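Catechol 2,3-dioxygenase (Rhodococcus sp., PDB 2WL9) probably catalyses the iron-dependent extradiol ring cleavage of catechols by molecular oxygen, as a type I dioxygenase in the breakdown of aromatic hydrocarbons. Local coordinates at residues E159-Y164 with T186-H191; A85-E90 with Y164-L169. All blocks are in the same frame, centred on the assembly; numbering follows the deposited sequence.

Contact 1 (E159-Y164 with T186-H191); sequences EATRFY and TPVFMH
Met190 extends from its strand with CG beside the backbone N (chi1 -52°) and then folds at its last torsion (chi3 78°), which turns the CE methyl back against helix 157-167, where it meets both Tyr164 and Thr161, while SD meets Tyr164. Met190 SD lies 3.8 Å from Tyr164 CB, and Met190 CE is 4.1 Å from that carbon. The methyl therefore rests against the base of the tyrosine and not against its ring. That ring leads away from the strand: Phe163 CD2 sits over the centre of one face of the Tyr164 ring, 3.5 Å above the plane, and the Tyr164 hydroxyl is hydrogen-bonded to Asp110.

One turn earlier in the helix, Thr161 is oriented with OG1 beside its own backbone N, where the hydroxyl hydrogen-bonds to the carbonyl of Val157. With its polarity met inside the helix, Thr161 OG1 can face both methyls of Val188, with CG1 at 4.0 Å and CG2 at 4.1 Å. Met190 CE also approaches Thr161 O, at 4.1 Å. No hydrogen bond joins the segments; the interface is buried and held by van der Waals contact.

Over 159-164 and 188-191 the helix and strand axes run almost parallel, 6° apart, so Thr161 and Tyr164 fall opposite Val188 and Met190 in turn. The helix lies against a sheet in which strand 184-191 is flanked by 170-173 and 199-201; Phe201 and Leu199 of the latter continue the floor beneath Thr161 and Tyr164.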
ATOM      1  N   GLU C 159     -43.452   9.129  12.709  1.00 26.04           N
ATOM      2  CA  GLU C 159     -43.995   8.368  11.578  1.00 25.89           C
ATOM      3  C   GLU C 159     -43.039   8.401  10.388  1.00 24.70           C
ATOM      4  O   GLU C 159     -42.807   7.376   9.749  1.00 24.11           O
ATOM      5  CB  GLU C 159     -45.377   8.883  11.157  1.00 26.54           C
ATOM      6  CG  GLU C 159     -46.535   8.168  11.838  1.00 28.77           C
ATOM      7  CD  GLU C 159     -47.892   8.754  11.482  1.00 31.80           C
ATOM      8  OE1 GLU C 159     -47.993   9.520  10.496  1.00 33.26           O
ATOM      9  OE2 GLU C 159     -48.865   8.444  12.203  1.00 33.71           O
ATOM     10  N   ALA C 160     -42.497   9.583  10.109  1.00 24.01           N
ATOM     11  CA  ALA C 160     -41.474   9.764   9.081  1.00 23.50           C
ATOM     12  C   ALA C 160     -40.249   8.877   9.338  1.00 23.09           C
ATOM     13  O   ALA C 160     -39.730   8.245   8.416  1.00 22.29           O
ATOM     14  CB  ALA C 160     -41.065  11.227   9.001  1.00 23.48           C
ATOM     15  N   THR C 161     -39.795   8.817  10.587  1.00 23.23           N
ATOM     16  CA  THR C 161     -38.642   7.974  10.909  1.00 23.27           C
ATOM     17  C   THR C 161     -38.949   6.499  10.647  1.00 23.61           C
ATOM     18  O   THR C 161     -38.156   5.815  10.001  1.00 23.50           O
ATOM     19  CB  THR C 161     -38.114   8.192  12.347  1.00 23.38           C
ATOM     20  OG1 THR C 161     -37.951   9.591  12.586  1.00 22.41           O
ATOM     21  CG2 THR C 161     -36.765   7.517  12.520  1.00 23.28           C
ATOM     22  N   ARG C 162     -40.106   6.029  11.115  1.00 24.06           N
ATOM     23  CA  ARG C 162     -40.534   4.641  10.892  1.00 24.43           C
ATOM     24  C   ARG C 162     -40.659   4.298   9.404  1.00 23.46           C
ATOM     25  O   ARG C 162     -40.222   3.228   8.967  1.00 23.24           O
ATOM     26  CB  ARG C 162     -41.864   4.344  11.596  1.00 25.13           C
ATOM     27  CG  ARG C 162     -41.826   4.455  13.110  1.00 27.91           C
ATOM     28  CD  ARG C 162     -43.148   4.017  13.715  1.00 32.01           C
ATOM     29  NE  ARG C 162     -43.286   4.465  15.100  1.00 35.70           N
ATOM     30  CZ  ARG C 162     -44.050   5.481  15.496  1.00 36.85           C
ATOM     31  NH1 ARG C 162     -44.771   6.172  14.620  1.00 37.22           N
ATOM     32  NH2 ARG C 162     -44.102   5.803  16.781  1.00 38.73           N
ATOM     33  N   PHE C 163     -41.259   5.211   8.639  1.00 22.79           N
ATOM     34  CA  PHE C 163     -41.401   5.047   7.192  1.00 21.76           C
ATOM     35  C   PHE C 163     -40.040   4.869   6.522  1.00 21.11           C
ATOM     36  O   PHE C 163     -39.811   3.894   5.807  1.00 21.18           O
ATOM     37  CB  PHE C 163     -42.150   6.246   6.595  1.00 21.61           C
ATOM     38  CG  PHE C 163     -42.168   6.272   5.086  1.00 20.67           C
ATOM     39  CD1 PHE C 163     -43.035   5.449   4.375  1.00 20.22           C
ATOM     40  CD2 PHE C 163     -41.332   7.136   4.382  1.00 19.45           C
ATOM     41  CE1 PHE C 163     -43.062   5.472   2.985  1.00 18.93           C
ATOM     42  CE2 PHE C 163     -41.346   7.168   2.985  1.00 19.29           C
ATOM     43  CZ  PHE C 163     -42.218   6.333   2.285  1.00 18.54           C
ATOM     44  N   TYR C 164     -39.137   5.808   6.762  1.00 20.47           N
ATOM     45  CA  TYR C 164     -37.824   5.753   6.135  1.00 19.97           C
ATOM     46  C   TYR C 164     -36.961   4.580   6.606  1.00 19.71           C
ATOM     47  O   TYR C 164     -36.153   4.080   5.834  1.00 19.81           O
ATOM     48  CB  TYR C 164     -37.108   7.101   6.220  1.00 19.23           C
ATOM     49  CG  TYR C 164     -37.738   8.117   5.296  1.00 19.57           C
ATOM     50  CD1 TYR C 164     -37.599   8.006   3.909  1.00 19.24           C
ATOM     51  CD2 TYR C 164     -38.495   9.169   5.802  1.00 18.97           C
ATOM     52  CE1 TYR C 164     -38.192   8.920   3.053  1.00 20.14           C
ATOM     53  CE2 TYR C 164     -39.096  10.096   4.955  1.00 19.95           C
ATOM     54  CZ  TYR C 164     -38.938   9.964   3.585  1.00 20.23           C
ATOM     55  OH  TYR C 164     -39.516  10.876   2.740  1.00 20.69           O
ATOM     56  N   THR C 186     -35.177  18.579  17.951  1.00 21.05           N
ATOM     57  CA  THR C 186     -34.401  17.341  17.793  1.00 20.42           C
ATOM     58  C   THR C 186     -34.501  16.787  16.367  1.00 20.13           C
ATOM     59  O   THR C 186     -35.167  15.769  16.142  1.00 19.87           O
ATOM     60  CB  THR C 186     -34.842  16.242  18.806  1.00 20.81           C
ATOM     61  OG1 THR C 186     -36.263  16.064  18.739  1.00 20.08           O
ATOM     62  CG2 THR C 186     -34.439  16.617  20.242  1.00 20.24           C
ATOM     63  N   PRO C 187     -33.820  17.446  15.405  1.00 19.65           N
ATOM     64  CA  PRO C 187     -33.822  17.032  13.996  1.00 19.43           C
ATOM     65  C   PRO C 187     -33.237  15.644  13.783  1.00 18.91           C
ATOM     66  O   PRO C 187     -32.212  15.306  14.379  1.00 18.70           O
ATOM     67  CB  PRO C 187     -32.912  18.053  13.308  1.00 18.91           C
ATOM     68  CG  PRO C 187     -32.612  19.087  14.291  1.00 19.77           C
ATOM     69  CD  PRO C 187     -32.897  18.566  15.652  1.00 19.71           C
ATOM     70  N   VAL C 188     -33.865  14.875  12.899  1.00 18.89           N
ATOM     71  CA  VAL C 188     -33.455  13.509  12.610  1.00 18.70           C
ATOM     72  C   VAL C 188     -32.700  13.495  11.294  1.00 18.96           C
ATOM     73  O   VAL C 188     -33.091  14.172  10.351  1.00 18.34           O
ATOM     74  CB  VAL C 188     -34.686  12.556  12.550  1.00 19.16           C
ATOM     75  CG1 VAL C 188     -34.297  11.149  12.084  1.00 18.13           C
ATOM     76  CG2 VAL C 188     -35.358  12.491  13.912  1.00 19.56           C
ATOM     77  N   PHE C 189     -31.606  12.740  11.254  1.00 19.39           N
ATOM     78  CA  PHE C 189     -30.784  12.607  10.053  1.00 19.67           C
ATOM     79  C   PHE C 189     -30.640  11.136   9.722  1.00 19.83           C
ATOM     80  O   PHE C 189     -30.436  10.305  10.613  1.00 19.80           O
ATOM     81  CB  PHE C 189     -29.399  13.217  10.281  1.00 20.10           C
ATOM     82  CG  PHE C 189     -29.414  14.705  10.498  1.00 19.99           C
ATOM     83  CD1 PHE C 189     -28.961  15.563   9.506  1.00 21.08           C
ATOM     84  CD2 PHE C 189     -29.859  15.249  11.701  1.00 22.18           C
ATOM     85  CE1 PHE C 189     -28.971  16.943   9.695  1.00 21.35           C
ATOM     86  CE2 PHE C 189     -29.871  16.624  11.899  1.00 21.16           C
ATOM     87  CZ  PHE C 189     -29.425  17.471  10.893  1.00 22.11           C
ATOM     88  N   MET C 190     -30.729  10.817   8.434  1.00 19.65           N
ATOM     89  CA  MET C 190     -30.717   9.432   7.998  1.00 19.63           C
ATOM     90  C   MET C 190     -29.837   9.211   6.775  1.00 19.46           C
ATOM     91  O   MET C 190     -29.729  10.074   5.908  1.00 19.02           O
ATOM     92  CB  MET C 190     -32.144   8.940   7.744  1.00 19.64           C
ATOM     93  CG  MET C 190     -33.077   9.203   8.917  1.00 19.75           C
ATOM     94  SD  MET C 190     -34.666   8.417   8.756  1.00 20.11           S
ATOM     95  CE  MET C 190     -34.265   6.722   9.196  1.00 20.88           C
ATOM     96  N   HIS C 191     -29.221   8.031   6.730  1.00 19.74           N
ATOM     97  CA  HIS C 191     -28.262   7.661   5.692  1.00 19.70           C
ATOM     98  C   HIS C 191     -28.563   6.258   5.141  1.00 19.69           C
ATOM     99  O   HIS C 191     -29.198   5.440   5.810  1.00 19.39           O
ATOM    100  CB  HIS C 191     -26.840   7.707   6.265  1.00 19.79           C
ATOM    101  CG  HIS C 191     -26.730   7.122   7.641  1.00 20.14           C
ATOM    102  ND1 HIS C 191     -26.562   5.773   7.865  1.00 20.55           N
ATOM    103  CD2 HIS C 191     -26.792   7.702   8.864  1.00 20.10           C
ATOM    104  CE1 HIS C 191     -26.509   5.548   9.167  1.00 20.79           C
ATOM    105  NE2 HIS C 191     -26.641   6.703   9.795  1.00 20.97           N
TER

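Contact 2 (A85-E90 with Y164-L169); sequences AGIPFE and YRLLGL
Leu166 and Ile87 reach toward each other tip to tip, Leu166 from the last turn of helix 157-167 and Ile87 from the loop that follows helix 72-84. Their leading methyls, Leu166 CD1 and Ile87 CD1, are 3.8 Å apart. Ala85 adds a third methyl: Ala85 CB comes within 3.6 Å of Leu166 CD1. A single leucine branch thus touches two residues of the loop.

The torsions explain this reach. Leu166 has CG anti to the backbone N (chi1 -175°) and continues extended through chi2 (166°), which puts CD1 at the front. Ile87 carries its longer branch beside its own backbone N and stretches it almost fully (chi2 163°), so that CD1 becomes the leading atom, with CG2 turned to the other side of the side chain. The contact is small, 80 Å² summed over both sides, and wholly apolar.

Backbone geometry sets where the partners stand. Gly86 and Gly168 each end a helix in a Schellman motif with positive phi. At the second, Leu169 N bonds to Tyr164 O at 3.1 Å and Gly168 N to Arg165 O. At the first, the chain turns between Ala85 and Ile87, yet both side chains still face the leucine. Gln81 and Leu82 of helix 72-84 also touch Leu166, while Leu108 of strand 104-109 backs Ile87.

The contact sets the chain just past one Schellman-capped helix end against the last turn of another helix, near the surface, across the junction of the two glyoxalase-like (vicinal oxygen chelate) halves of a type I extradiol dioxygenase.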
ATOM      1  N   ALA C  85     -46.981  -3.398   5.430  1.00 28.06           N
ATOM      2  CA  ALA C  85     -47.169  -2.272   6.335  1.00 27.81           C
ATOM      3  C   ALA C  85     -48.467  -1.511   6.056  1.00 27.79           C
ATOM      4  O   ALA C  85     -48.779  -0.543   6.748  1.00 27.95           O
ATOM      5  CB  ALA C  85     -45.969  -1.326   6.250  1.00 27.44           C
ATOM      6  N   GLY C  86     -49.215  -1.951   5.047  1.00 27.55           N
ATOM      7  CA  GLY C  86     -50.457  -1.285   4.657  1.00 27.32           C
ATOM      8  C   GLY C  86     -50.216   0.107   4.098  1.00 26.89           C
ATOM      9  O   GLY C  86     -51.019   1.021   4.306  1.00 27.14           O
ATOM     10  N   ILE C  87     -49.101   0.274   3.395  1.00 25.75           N
ATOM     11  CA  ILE C  87     -48.784   1.553   2.766  1.00 25.09           C
ATOM     12  C   ILE C  87     -49.167   1.470   1.295  1.00 24.77           C
ATOM     13  O   ILE C  87     -48.680   0.593   0.581  1.00 24.80           O
ATOM     14  CB  ILE C  87     -47.296   1.940   2.923  1.00 24.55           C
ATOM     15  CG1 ILE C  87     -46.964   2.190   4.402  1.00 24.75           C
ATOM     16  CG2 ILE C  87     -46.960   3.186   2.080  1.00 24.67           C
ATOM     17  CD1 ILE C  87     -45.490   2.174   4.713  1.00 23.04           C
ATOM     18  N   PRO C  88     -50.056   2.372   0.846  1.00 24.67           N
ATOM     19  CA  PRO C  88     -50.524   2.354  -0.535  1.00 24.46           C
ATOM     20  C   PRO C  88     -49.408   2.792  -1.474  1.00 23.60           C
ATOM     21  O   PRO C  88     -48.657   3.715  -1.149  1.00 23.36           O
ATOM     22  CB  PRO C  88     -51.655   3.390  -0.542  1.00 24.91           C
ATOM     23  CG  PRO C  88     -51.941   3.703   0.897  1.00 25.12           C
ATOM     24  CD  PRO C  88     -50.649   3.484   1.607  1.00 24.79           C
ATOM     25  N   PHE C  89     -49.283   2.117  -2.612  1.00 23.17           N
ATOM     26  CA  PHE C  89     -48.290   2.497  -3.615  1.00 22.80           C
ATOM     27  C   PHE C  89     -48.759   2.163  -5.019  1.00 22.71           C
ATOM     28  O   PHE C  89     -49.660   1.346  -5.210  1.00 23.04           O
ATOM     29  CB  PHE C  89     -46.918   1.860  -3.331  1.00 22.51           C
ATOM     30  CG  PHE C  89     -46.916   0.354  -3.384  1.00 22.27           C
ATOM     31  CD1 PHE C  89     -47.126  -0.390  -2.229  1.00 22.37           C
ATOM     32  CD2 PHE C  89     -46.660  -0.317  -4.583  1.00 21.70           C
ATOM     33  CE1 PHE C  89     -47.113  -1.784  -2.265  1.00 23.27           C
ATOM     34  CE2 PHE C  89     -46.645  -1.714  -4.632  1.00 22.61           C
ATOM     35  CZ  PHE C  89     -46.879  -2.450  -3.473  1.00 23.07           C
ATOM     36  N   GLU C  90     -48.114   2.799  -5.986  1.00 22.45           N
ATOM     37  CA  GLU C  90     -48.411   2.644  -7.393  1.00 22.87           C
ATOM     38  C   GLU C  90     -47.238   1.947  -8.071  1.00 22.42           C
ATOM     39  O   GLU C  90     -46.090   2.370  -7.924  1.00 22.14           O
ATOM     40  CB  GLU C  90     -48.661   4.036  -7.989  1.00 22.88           C
ATOM     41  CG  GLU C  90     -48.894   4.094  -9.483  1.00 24.80           C
ATOM     42  CD  GLU C  90     -49.326   5.477  -9.950  1.00 25.65           C
ATOM     43  OE1 GLU C  90     -50.215   6.086  -9.320  1.00 27.60           O
ATOM     44  OE2 GLU C  90     -48.788   5.956 -10.960  1.00 25.95           O
ATOM     45  N   TYR C 164     -39.137   5.808   6.762  1.00 20.47           N
ATOM     46  CA  TYR C 164     -37.824   5.753   6.135  1.00 19.97           C
ATOM     47  C   TYR C 164     -36.961   4.580   6.606  1.00 19.71           C
ATOM     48  O   TYR C 164     -36.153   4.080   5.834  1.00 19.81           O
ATOM     49  CB  TYR C 164     -37.108   7.101   6.220  1.00 19.23           C
ATOM     50  CG  TYR C 164     -37.738   8.117   5.296  1.00 19.57           C
ATOM     51  CD1 TYR C 164     -37.599   8.006   3.909  1.00 19.24           C
ATOM     52  CD2 TYR C 164     -38.495   9.169   5.802  1.00 18.97           C
ATOM     53  CE1 TYR C 164     -38.192   8.920   3.053  1.00 20.14           C
ATOM     54  CE2 TYR C 164     -39.096  10.096   4.955  1.00 19.95           C
ATOM     55  CZ  TYR C 164     -38.938   9.964   3.585  1.00 20.23           C
ATOM     56  OH  TYR C 164     -39.516  10.876   2.740  1.00 20.69           O
ATOM     57  N   ARG C 165     -37.165   4.113   7.839  1.00 19.96           N
ATOM     58  CA  ARG C 165     -36.484   2.897   8.296  1.00 19.89           C
ATOM     59  C   ARG C 165     -36.928   1.688   7.482  1.00 19.98           C
ATOM     60  O   ARG C 165     -36.110   0.839   7.138  1.00 19.92           O
ATOM     61  CB  ARG C 165     -36.684   2.656   9.792  1.00 19.83           C
ATOM     62  CG  ARG C 165     -35.887   3.615  10.646  1.00 19.95           C
ATOM     63  CD  ARG C 165     -35.709   3.151  12.078  1.00 20.62           C
ATOM     64  NE  ARG C 165     -34.983   4.167  12.842  1.00 20.05           N
ATOM     65  CZ  ARG C 165     -35.431   4.754  13.946  1.00 22.19           C
ATOM     66  NH1 ARG C 165     -36.607   4.418  14.460  1.00 22.33           N
ATOM     67  NH2 ARG C 165     -34.692   5.682  14.546  1.00 22.35           N
ATOM     68  N   LEU C 166     -38.218   1.635   7.153  1.00 20.35           N
ATOM     69  CA  LEU C 166     -38.768   0.566   6.318  1.00 20.61           C
ATOM     70  C   LEU C 166     -38.107   0.577   4.937  1.00 20.45           C
ATOM     71  O   LEU C 166     -37.807  -0.483   4.377  1.00 20.20           O
ATOM     72  CB  LEU C 166     -40.293   0.709   6.192  1.00 21.18           C
ATOM     73  CG  LEU C 166     -41.153  -0.338   5.463  1.00 22.22           C
ATOM     74  CD1 LEU C 166     -42.609  -0.110   5.805  1.00 23.64           C
ATOM     75  CD2 LEU C 166     -40.995  -0.307   3.954  1.00 23.41           C
ATOM     76  N   LEU C 167     -37.890   1.778   4.397  1.00 19.89           N
ATOM     77  CA  LEU C 167     -37.200   1.945   3.113  1.00 19.97           C
ATOM     78  C   LEU C 167     -35.752   1.461   3.156  1.00 19.73           C
ATOM     79  O   LEU C 167     -35.165   1.167   2.119  1.00 19.82           O
ATOM     80  CB  LEU C 167     -37.274   3.404   2.630  1.00 19.70           C
ATOM     81  CG  LEU C 167     -38.288   3.694   1.512  1.00 20.02           C
ATOM     82  CD1 LEU C 167     -39.698   3.327   1.923  1.00 19.24           C
ATOM     83  CD2 LEU C 167     -38.228   5.158   1.059  1.00 19.11           C
ATOM     84  N   GLY C 168     -35.194   1.359   4.362  1.00 20.08           N
ATOM     85  CA  GLY C 168     -33.825   0.909   4.538  1.00 19.96           C
ATOM     86  C   GLY C 168     -32.839   1.979   4.976  1.00 20.32           C
ATOM     87  O   GLY C 168     -31.654   1.687   5.174  1.00 19.87           O
ATOM     88  N   LEU C 169     -33.301   3.219   5.123  1.00 20.24           N
ATOM     89  CA  LEU C 169     -32.438   4.252   5.682  1.00 20.67           C
ATOM     90  C   LEU C 169     -32.252   4.028   7.177  1.00 21.06           C
ATOM     91  O   LEU C 169     -33.106   3.424   7.840  1.00 21.20           O
ATOM     92  CB  LEU C 169     -32.960   5.664   5.408  1.00 20.30           C
ATOM     93  CG  LEU C 169     -32.840   6.115   3.955  1.00 20.53           C
ATOM     94  CD1 LEU C 169     -34.212   6.314   3.362  1.00 20.64           C
ATOM     95  CD2 LEU C 169     -32.037   7.397   3.889  1.00 20.35           C
TER

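Both contacts draw on helix 157-167 and share Tyr164, with their centres about 13 Å apart. Along the chain their segments alternate: 85-90 comes first, then 159-164 and 164-169 on the common helix, then 186-191. Contact 1 is buried and internal to the C-terminal half, whereas contact 2 lies at the surface and joins that helix to the N-terminal half. Met190 CE touches Arg165 CG at 3.8 Å, and Phe163 CD1 approaches Ile87 CD1 at 4.1 Å, so the two also meet directly. One helix thus packs on the sheet of its own half, whose strands include the iron ligands, and bridges to the N-terminal half of the same chain.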